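Local coordinates for protein galactitol 1-phosphate 5-dehydrogenase (Escherichia coli, PDB 4UEJ) that oxidises galactitol 1-phosphate to D-tagatose 6-phosphate with NAD(+) as hydride acceptor, as a zinc-containing member of the alcohol dehydrogenase family, at residues E248-H253 with L277-T282; L316-G321 with A337-V342. One frame throughout, in Å; residues are numbered along the deposited sequence.

Contact 1. Residues E248-H253 with L277-T282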
# COMPACT_ATOMS: atom_id res chain seq x y z
N GLU A 248 -5.67 5.00 10.28
CA GLU A 248 -6.48 6.04 10.90
C GLU A 248 -5.68 7.28 11.30
O GLU A 248 -6.20 8.40 11.22
CB GLU A 248 -7.23 5.48 12.12
CG GLU A 248 -8.36 4.52 11.73
CD GLU A 248 -9.50 5.24 11.02
OE1 GLU A 248 -9.69 6.45 11.25
OE2 GLU A 248 -10.22 4.59 10.23
N ILE A 249 -4.44 7.11 11.72
CA ILE A 249 -3.69 8.27 12.18
C ILE A 249 -2.89 8.92 11.07
O ILE A 249 -2.44 10.06 11.23
CB ILE A 249 -2.72 7.93 13.34
CG1 ILE A 249 -1.57 7.04 12.85
CG2 ILE A 249 -3.50 7.30 14.48
CD1 ILE A 249 -0.54 6.76 13.93
N ALA A 250 -2.73 8.22 9.95
CA ALA A 250 -1.81 8.68 8.92
C ALA A 250 -2.15 10.07 8.40
O ALA A 250 -3.31 10.44 8.28
CB ALA A 250 -1.78 7.69 7.76
N GLY A 251 -1.11 10.84 8.09
CA GLY A 251 -1.30 12.15 7.50
C GLY A 251 -1.35 12.04 5.99
O GLY A 251 -1.30 10.94 5.43
N PRO A 252 -1.47 13.18 5.31
CA PRO A 252 -1.63 13.16 3.85
C PRO A 252 -0.39 12.56 3.16
O PRO A 252 0.74 12.91 3.49
CB PRO A 252 -1.82 14.63 3.49
CG PRO A 252 -1.40 15.40 4.70
CD PRO A 252 -1.61 14.52 5.88
N HIS A 253 -0.66 11.65 2.23
CA HIS A 253 0.37 10.94 1.46
C HIS A 253 1.43 10.25 2.33
O HIS A 253 2.56 10.08 1.88
CB HIS A 253 1.06 11.90 0.49
CG HIS A 253 0.17 12.39 -0.60
ND1 HIS A 253 0.36 12.06 -1.92
CD2 HIS A 253 -0.94 13.16 -0.57
CE1 HIS A 253 -0.58 12.63 -2.66
NE2 HIS A 253 -1.38 13.30 -1.86
N LEU A 277 -7.36 5.53 0.31
CA LEU A 277 -7.56 6.29 -0.92
C LEU A 277 -7.54 7.79 -0.68
O LEU A 277 -6.77 8.52 -1.30
CB LEU A 277 -8.87 5.90 -1.61
CG LEU A 277 -8.81 4.59 -2.40
CD1 LEU A 277 -8.74 3.39 -1.47
CD2 LEU A 277 -10.02 4.49 -3.34
N ARG A 278 -8.38 8.25 0.24
CA ARG A 278 -8.55 9.68 0.46
C ARG A 278 -7.28 10.40 0.89
O ARG A 278 -7.04 11.54 0.48
CB ARG A 278 -9.66 9.93 1.47
CG ARG A 278 -11.05 9.70 0.90
CD ARG A 278 -12.09 9.97 1.97
NE ARG A 278 -13.41 10.22 1.39
CZ ARG A 278 -14.26 9.26 1.07
NH1 ARG A 278 -13.92 8.00 1.27
NH2 ARG A 278 -15.45 9.57 0.56
N LYS A 279 -6.47 9.74 1.72
CA LYS A 279 -5.19 10.30 2.13
C LYS A 279 -4.10 10.04 1.11
O LYS A 279 -2.99 10.54 1.24
CB LYS A 279 -4.75 9.74 3.49
CG LYS A 279 -5.77 9.96 4.60
CD LYS A 279 -5.29 9.31 5.89
CE LYS A 279 -6.30 9.50 7.00
NZ LYS A 279 -5.75 9.06 8.32
N GLU A 280 -4.43 9.25 0.09
CA GLU A 280 -3.46 8.80 -0.91
C GLU A 280 -2.20 8.24 -0.23
O GLU A 280 -1.08 8.63 -0.53
CB GLU A 280 -3.12 9.93 -1.88
CG GLU A 280 -4.31 10.19 -2.83
CD GLU A 280 -4.02 11.14 -3.99
OE1 GLU A 280 -3.22 12.08 -3.85
OE2 GLU A 280 -4.59 10.93 -5.07
N LEU A 281 -2.42 7.29 0.66
CA LEU A 281 -1.33 6.62 1.33
C LEU A 281 -0.58 5.74 0.34
O LEU A 281 -1.12 5.34 -0.70
CB LEU A 281 -1.84 5.77 2.48
CG LEU A 281 -2.68 6.50 3.52
CD1 LEU A 281 -3.04 5.55 4.64
CD2 LEU A 281 -1.92 7.71 4.04
N THR A 282 0.67 5.47 0.65
CA THR A 282 1.43 4.43 -0.02
C THR A 282 1.74 3.37 1.01
O THR A 282 2.43 3.65 1.99
CB THR A 282 2.73 4.95 -0.60
OG1 THR A 282 2.44 5.96 -1.58
CG2 THR A 282 3.50 3.82 -1.26
O HOH W 1 1.99 8.41 -0.35
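Three carbonyl oxygens grip the ammonium group of K279: A250 O, 2.8 Å from NZ and met in its plane on a lone pair; E248 O, weakly; and V247 O, one residue before the segment. The lysine thus joins carbonyls at the C-terminal end of helix 240-249, in the Rossmann-type coenzyme domain, its extended chain running alongside A250 so that CD lies 3.3 Å from A250 O. Its own helix, 270-278, closes in a Schellman motif, with E280 at positive phi and E280 N bonded to L277 O. The turn leaves K279 O for H253 N, which donates to it at 2.8 Å, nearly along the C=O axis. H253 and E280 lie side by side: E280 CB sits 3.9 Å from the centroid of the imidazole, over one face, in a CH-pi contact, while the carboxylate stands almost perpendicular to the ring. H253 NE2 bonds Q102 of the second subunit, E280 OE2 bonds H151 there, and F99 of that subunit stacks on the imidazole. An alanine in place of H253 would remove the ring and would probably cost the contacts with E280 CB, Q102 and F99. L281 CD2 touches A250 CB at 3.7 Å.

Contact 2. Residues L316-G321 with A337-V342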
# COMPACT_ATOMS: atom_id res chain seq x y z
N LEU A 316 17.92 -3.15 25.61
CA LEU A 316 16.95 -4.02 24.95
C LEU A 316 16.92 -5.41 25.56
O LEU A 316 15.94 -6.15 25.38
CB LEU A 316 17.28 -4.15 23.46
CG LEU A 316 17.34 -2.84 22.68
CD1 LEU A 316 17.79 -3.09 21.24
CD2 LEU A 316 15.99 -2.17 22.71
N ILE A 317 17.97 -5.78 26.28
CA ILE A 317 18.15 -7.17 26.70
C ILE A 317 17.47 -7.44 28.03
O ILE A 317 17.76 -6.78 29.04
CB ILE A 317 19.65 -7.54 26.78
CG1 ILE A 317 20.29 -7.36 25.40
CG2 ILE A 317 19.81 -8.96 27.25
CD1 ILE A 317 21.80 -7.33 25.40
N ALA A 318 16.56 -8.42 28.04
CA ALA A 318 15.83 -8.79 29.24
C ALA A 318 16.45 -10.00 29.92
O ALA A 318 16.32 -10.18 31.13
CB ALA A 318 14.36 -9.05 28.92
N HIS A 319 17.12 -10.83 29.14
CA HIS A 319 17.66 -12.07 29.68
C HIS A 319 18.93 -12.50 28.97
O HIS A 319 19.00 -12.50 27.74
CB HIS A 319 16.62 -13.18 29.60
CG HIS A 319 17.03 -14.44 30.29
ND1 HIS A 319 16.84 -14.64 31.65
CD2 HIS A 319 17.62 -15.56 29.82
CE1 HIS A 319 17.30 -15.84 31.97
NE2 HIS A 319 17.77 -16.42 30.89
N ARG A 320 19.94 -12.86 29.77
CA ARG A 320 21.13 -13.54 29.29
C ARG A 320 21.23 -14.85 30.04
O ARG A 320 21.10 -14.88 31.27
CB ARG A 320 22.40 -12.72 29.52
CG ARG A 320 22.65 -11.59 28.54
CD ARG A 320 24.02 -10.99 28.84
NE ARG A 320 24.35 -9.82 28.02
CZ ARG A 320 23.97 -8.58 28.32
NH1 ARG A 320 23.24 -8.34 29.39
NH2 ARG A 320 24.33 -7.57 27.53
N GLY A 321 21.48 -15.93 29.32
CA GLY A 321 21.66 -17.21 29.98
C GLY A 321 22.10 -18.31 29.03
O GLY A 321 21.95 -18.18 27.82
N ALA A 337 3.11 -10.93 26.54
CA ALA A 337 3.97 -10.01 25.80
C ALA A 337 5.44 -10.40 25.98
O ALA A 337 5.85 -10.88 27.04
CB ALA A 337 3.73 -8.58 26.26
N MET A 338 6.23 -10.20 24.93
CA MET A 338 7.68 -10.35 25.03
C MET A 338 8.21 -9.28 25.98
O MET A 338 7.89 -8.10 25.84
CB MET A 338 8.33 -10.23 23.65
CG MET A 338 9.83 -10.53 23.63
SD MET A 338 10.21 -12.28 23.35
CE MET A 338 10.41 -12.28 21.57
N PRO A 339 9.02 -9.69 26.97
CA PRO A 339 9.57 -8.74 27.95
C PRO A 339 10.67 -7.86 27.37
O PRO A 339 10.79 -6.68 27.71
CB PRO A 339 10.13 -9.67 29.04
CG PRO A 339 10.50 -10.92 28.30
CD PRO A 339 9.45 -11.07 27.23
N GLY A 340 11.47 -8.43 26.48
CA GLY A 340 12.63 -7.76 25.91
C GLY A 340 13.41 -8.86 25.22
O GLY A 340 12.93 -9.99 25.14
N LYS A 341 14.61 -8.55 24.73
CA LYS A 341 15.40 -9.55 24.02
C LYS A 341 15.91 -10.61 24.98
O LYS A 341 16.63 -10.31 25.94
CB LYS A 341 16.57 -8.91 23.27
CG LYS A 341 17.43 -9.91 22.50
CD LYS A 341 16.62 -10.70 21.46
CE LYS A 341 16.00 -9.76 20.42
NZ LYS A 341 15.33 -10.47 19.31
N VAL A 342 15.51 -11.85 24.74
CA VAL A 342 16.03 -12.98 25.48
C VAL A 342 17.19 -13.58 24.70
O VAL A 342 17.01 -14.07 23.58
CB VAL A 342 14.94 -14.03 25.72
CG1 VAL A 342 15.51 -15.24 26.44
CG2 VAL A 342 13.78 -13.41 26.50
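Backbone hydrogen bonds come first, and all three involve K341. Its amide donates to L316 O at 2.8 Å, in the plane of that carbonyl, with an N-H...O angle of 165°. Its carbonyl oxygen then takes two amides in succession: A318 N at 2.8 Å, approaching from above the carbonyl plane, and H319 N at 3.3 Å, in the plane and on a lone pair. This sharing of K341 O accompanies a beta bulge. I317 pairs with K341 and H319 with V342, so the register slips by one residue, and A318 is the extra residue, its backbone turned to helical angles. The strands run parallel, as the outer members of the beta-alpha-beta unit formed by strand 317-321, helix 323-333 and strand 341-344. Apolar contacts are few. A318 points its methyl at residues 337-342, its CB 3.7 Å from G340 CA; a CB on G340 would collide with it. On the face shared by H319 and V342, the two side chains cross obliquely. Both CG of H319 and CG1 of V342 are anti to their backbone N, and V342 CG1 meets H319 CB at 3.9 Å. Helix 323-333 packs on this face, its S325 bonding H319 NE2. K341 starts on the face it shares with I317, but its chain, bent at chi2 and chi3 (59° and 61°), leads away. NZ makes a salt bridge with E60 and a hydrogen bond to L37 O. The K341 side chain is about 7 Å from a bound zinc ion and about 5 Å from the side chain of C38, a ligand of the probably catalytic zinc.

Overall arrangement
Followed from the N terminus, the chain reaches contact 1 first. There helix 240-249 ends; strands 255-258 and 266-268 and most of helix 270-278 lie in the 23-residue loop, which closes at residues 277-282, where strand 282-285, outermost within this chain in the parallel six-stranded sheet, begins. Contact 2 opens only after that loop has closed, so the two stand in series, neither nested nor crossed. Its own loop, 15 residues long and mostly helix 323-333, joins strands 317-321 and 341-344 in the mixed sheet. The centres of contacts 1 and 2 are 35 Å apart and the two do not touch: contact 1 lies at the dimer interface, contact 2 within one subunit.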